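Local coordinates for phosphoribosylaminoimidazole carboxylase, ATPase subunit (Bacillus anthracis, PDB 3Q2O) that uses ATP to couple bicarbonate to aminoimidazole ribonucleotide, forming N5-carboxyaminoimidazole ribonucleotide in purine biosynthesis, at the interface of chains A and B. Residues are numbered along the deposited sequence; one frame, centred on the assembly and turned at random. Chains: chain A/B, Phosphoribosylaminoimidazole carboxylase, ATPase subunit.

Contact 1: the interface of chains A and B. Residues chain A 13, 35-37; chain B 330, 341, 343.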
loop_
_atom_site.group_PDB
_atom_site.type_symbol
_atom_site.label_atom_id
_atom_site.label_comp_id
_atom_site.label_asym_id
_atom_site.label_seq_id
_atom_site.Cartn_x
_atom_site.Cartn_y
_atom_site.Cartn_z
ATOM N N PRO A 13 1.438 -7.006 15.761
ATOM C CA PRO A 13 2.572 -6.758 14.880
ATOM C C PRO A 13 3.838 -7.383 15.440
ATOM O O PRO A 13 4.062 -7.338 16.656
ATOM C CB PRO A 13 2.694 -5.237 14.914
ATOM C CG PRO A 13 1.251 -4.788 14.993
ATOM C CD PRO A 13 0.587 -5.808 15.905
ATOM N N GLU A 35 3.444 -3.799 5.944
ATOM C CA GLU A 35 3.298 -2.374 6.317
ATOM C C GLU A 35 3.032 -2.248 7.806
ATOM O O GLU A 35 3.448 -1.282 8.430
ATOM C CB GLU A 35 2.174 -1.651 5.540
ATOM C CG GLU A 35 2.532 -1.201 4.110
ATOM C CD GLU A 35 3.508 -0.006 4.005
ATOM O OE1 GLU A 35 3.888 0.324 2.846
ATOM O OE2 GLU A 35 3.905 0.605 5.044
ATOM N N MET A 36 2.350 -3.242 8.368
ATOM C CA MET A 36 1.974 -3.211 9.763
ATOM C C MET A 36 2.965 -3.943 10.659
ATOM O O MET A 36 2.714 -4.098 11.843
ATOM C CB MET A 36 0.563 -3.776 9.957
ATOM C CG MET A 36 -0.549 -2.778 9.648
ATOM S SD MET A 36 -2.187 -3.496 9.952
ATOM C CE MET A 36 -2.347 -4.584 8.549
ATOM N N GLY A 37 4.064 -4.417 10.080
ATOM C CA GLY A 37 5.142 -4.993 10.860
ATOM C C GLY A 37 4.997 -6.475 11.157
ATOM O O GLY A 37 5.589 -6.953 12.111
ATOM N N LEU B 330 1.299 -0.977 21.201
ATOM C CA LEU B 330 0.926 -2.394 21.245
ATOM C C LEU B 330 -0.122 -2.702 22.310
ATOM O O LEU B 330 -1.023 -3.511 22.075
ATOM C CB LEU B 330 2.168 -3.281 21.408
ATOM C CG LEU B 330 3.187 -3.232 20.261
ATOM C CD1 LEU B 330 4.484 -3.951 20.644
ATOM C CD2 LEU B 330 2.616 -3.799 18.957
ATOM N N LEU B 341 -1.820 2.093 11.008
ATOM C CA LEU B 341 -0.551 1.780 11.646
ATOM C C LEU B 341 0.489 1.296 10.650
ATOM O O LEU B 341 0.193 0.470 9.781
ATOM C CB LEU B 341 -0.775 0.719 12.726
ATOM C CG LEU B 341 0.393 0.244 13.584
ATOM C CD1 LEU B 341 0.972 1.406 14.378
ATOM C CD2 LEU B 341 -0.099 -0.869 14.518
ATOM N N LEU B 343 4.495 -0.043 10.886
ATOM C CA LEU B 343 5.613 -0.412 11.743
ATOM C C LEU B 343 6.738 -1.013 10.921
ATOM O O LEU B 343 6.504 -1.851 10.045
ATOM C CB LEU B 343 5.169 -1.373 12.852
ATOM C CG LEU B 343 4.235 -0.761 13.906
ATOM C CD1 LEU B 343 3.599 -1.868 14.734
ATOM C CD2 LEU B 343 4.989 0.228 14.800
#
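B:Leu343 reaches A:Pro13 through two torsions: chi1 -68° sets its CG beside the backbone N, anti to the carbonyl carbon, and the second torsion turns the CD1 branch towards the pyrrolidine ring. B:Leu341, two residues earlier in the same strand, takes the other choice, with CG anti to the backbone N (chi1 -178°), and it brings CD2 to the ring from a different direction. The two leucines thus share one proline, a worked example of how rotamer choice lets neighbouring strand residues converge on one rigid group. CD1 of B:Leu343 touches CB of A:Pro13 at 3.5 Å, closer than usual for two carbons, and lies 3.8 Å from CG of the same ring; the two side chains pass at an oblique angle. CD2 of B:Leu341 meets CG of A:Pro13 more loosely, at 4.2 Å and about at right angles. On the CD side of the ring, B:Leu330 runs past antiparallel to the proline, its CD2 4.2 Å from CD of A:Pro13.

Beside this apolar group lies a polar join made by main chains. The backbone N of B:Leu343 donates a hydrogen bond to the backbone O of A:Glu35, 2.9 Å away. CG of A:Met36 rests against the carbonyl O of B:Leu341 at 3.3 Å, while its thioether is bent away from that leucine. CB of B:Leu343 sits 3.8 Å from O of A:Met36, which brings the strand against the backbone of the turn.

In the fold, A:Glu35 is the last residue of helix 24-35, and A:Met36 and A:Gly37 lead from it towards strand 39-44. A:Pro13 lies shortly before strand 16-20, and the leucines belong to strand 339-343 and helix 326-331 of chain B, so this patch of the two-fold interface joins the region around the first strand and helix of chain A to the C-terminal part of chain B, probably as a dimer contact.

Contact 2: the interface of chains A and B. Residues chain A 330, 333, 341, 343; chain B 13, 36, 305.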
loop_
_atom_site.group_PDB
_atom_site.type_symbol
_atom_site.label_atom_id
_atom_site.label_comp_id
_atom_site.label_asym_id
_atom_site.label_seq_id
_atom_site.Cartn_x
_atom_site.Cartn_y
_atom_site.Cartn_z
ATOM N N LEU A 330 3.120 -3.004 -20.894
ATOM C CA LEU A 330 4.539 -2.593 -20.831
ATOM C C LEU A 330 4.917 -1.631 -21.951
ATOM O O LEU A 330 5.721 -0.724 -21.732
ATOM C CB LEU A 330 5.485 -3.808 -20.817
ATOM C CG LEU A 330 5.405 -4.716 -19.583
ATOM C CD1 LEU A 330 6.052 -6.080 -19.835
ATOM C CD2 LEU A 330 6.013 -4.071 -18.346
ATOM N N VAL A 333 3.317 1.929 -21.226
ATOM C CA VAL A 333 3.588 2.349 -19.849
ATOM C C VAL A 333 3.631 3.877 -19.698
ATOM O O VAL A 333 3.166 4.425 -18.701
ATOM C CB VAL A 333 4.827 1.625 -19.254
ATOM C CG1 VAL A 333 6.149 2.280 -19.689
ATOM C CG2 VAL A 333 4.724 1.558 -17.747
ATOM N N LEU A 341 -0.818 0.846 -11.398
ATOM C CA LEU A 341 -0.440 -0.464 -11.898
ATOM C C LEU A 341 -0.032 -1.398 -10.776
ATOM O O LEU A 341 0.724 -1.021 -9.880
ATOM C CB LEU A 341 0.693 -0.318 -12.929
ATOM C CG LEU A 341 1.306 -1.564 -13.564
ATOM C CD1 LEU A 341 0.228 -2.368 -14.293
ATOM C CD2 LEU A 341 2.477 -1.207 -14.512
ATOM N N LEU A 343 1.442 -5.379 -10.535
ATOM C CA LEU A 343 1.913 -6.592 -11.216
ATOM C C LEU A 343 2.447 -7.593 -10.197
ATOM O O LEU A 343 3.147 -7.228 -9.257
ATOM C CB LEU A 343 2.963 -6.264 -12.291
ATOM C CG LEU A 343 2.443 -5.440 -13.485
ATOM C CD1 LEU A 343 3.601 -4.896 -14.354
ATOM C CD2 LEU A 343 1.473 -6.240 -14.357
ATOM N N PRO B 13 8.616 -2.335 -15.037
ATOM C CA PRO B 13 8.285 -3.330 -14.024
ATOM C C PRO B 13 8.909 -4.674 -14.384
ATOM O O PRO B 13 9.005 -5.002 -15.569
ATOM C CB PRO B 13 6.765 -3.409 -14.116
ATOM C CG PRO B 13 6.363 -2.040 -14.441
ATOM C CD PRO B 13 7.433 -1.534 -15.407
ATOM N N MET B 36 4.169 -2.828 -7.911
ATOM C CA MET B 36 4.307 -2.645 -9.352
ATOM C C MET B 36 5.095 -3.759 -10.044
ATOM O O MET B 36 5.259 -3.722 -11.257
ATOM C CB MET B 36 4.942 -1.276 -9.665
ATOM C CG MET B 36 4.110 -0.118 -9.170
ATOM S SD MET B 36 4.651 1.484 -9.782
ATOM C CE MET B 36 3.982 1.404 -11.440
ATOM N N LEU B 305 8.373 6.430 -15.111
ATOM C CA LEU B 305 6.960 6.151 -15.353
ATOM C C LEU B 305 6.171 7.447 -15.161
ATOM O O LEU B 305 6.643 8.372 -14.477
ATOM C CB LEU B 305 6.448 5.074 -14.373
ATOM C CG LEU B 305 7.267 3.789 -14.228
ATOM C CD1 LEU B 305 6.760 2.905 -13.081
ATOM C CD2 LEU B 305 7.310 3.011 -15.537
#
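B:Pro13 sits in a loop with a polyproline-like backbone (phi -47°), whereas A:Leu341 and A:Leu343, to which it presents its ring, are extended in strand 339-343. CG of the ring lies 4.0 Å from CD2 of A:Leu341, which crosses it nearly at a right angle, while A:Leu343 comes to its CB through CD1 and A:Leu330 passes its CD edge.

B:Met36 illustrates how a flexible thioether can adapt to its neighbour. Its chain bends at the sulfur (chi3 77°), bringing the terminal methyl CE to 4.0 Å from CB of A:Leu341. CG of the same methionine lies 3.6 Å from the carbonyl O of A:Leu341, so the leucine is touched at two points. The backbone O of B:Met36 in turn lies 3.6 Å from CB of A:Leu343.

Further along, two branched side chains pass at a slant, methyl against methyl. A:Val333 has CG1 in the crowded position between backbone N and carbonyl carbon (chi1 82°), which leaves CG2, anti to the backbone N, to touch CD2 of B:Leu305 at 3.7 Å.

The patch is therefore an apolar seam, resting on shape rather than polar pairing among its members. It joins C-terminal elements of chain A to chain B and probably helps hold the two subunits together as a dimer.

Contact 1 and contact 2 are twins across the two-fold axis relating the chains, their C-alpha centres about 27 Å apart. Both draw on the proline at 13, the methionine at 36 and the leucines at 330, 341 and 343, with the chains exchanged. Contact 1 displays the helix 24-35 end and contact 2 the valine-leucine pair, and by symmetry each should recur on the other side. The methionine bends with opposite sense in the two copies, so the symmetry is approximate in detail. Each subunit sets strand 339-343 against the partner's proline loop and the end of its helix 24-35, and offers the same surfaces in return.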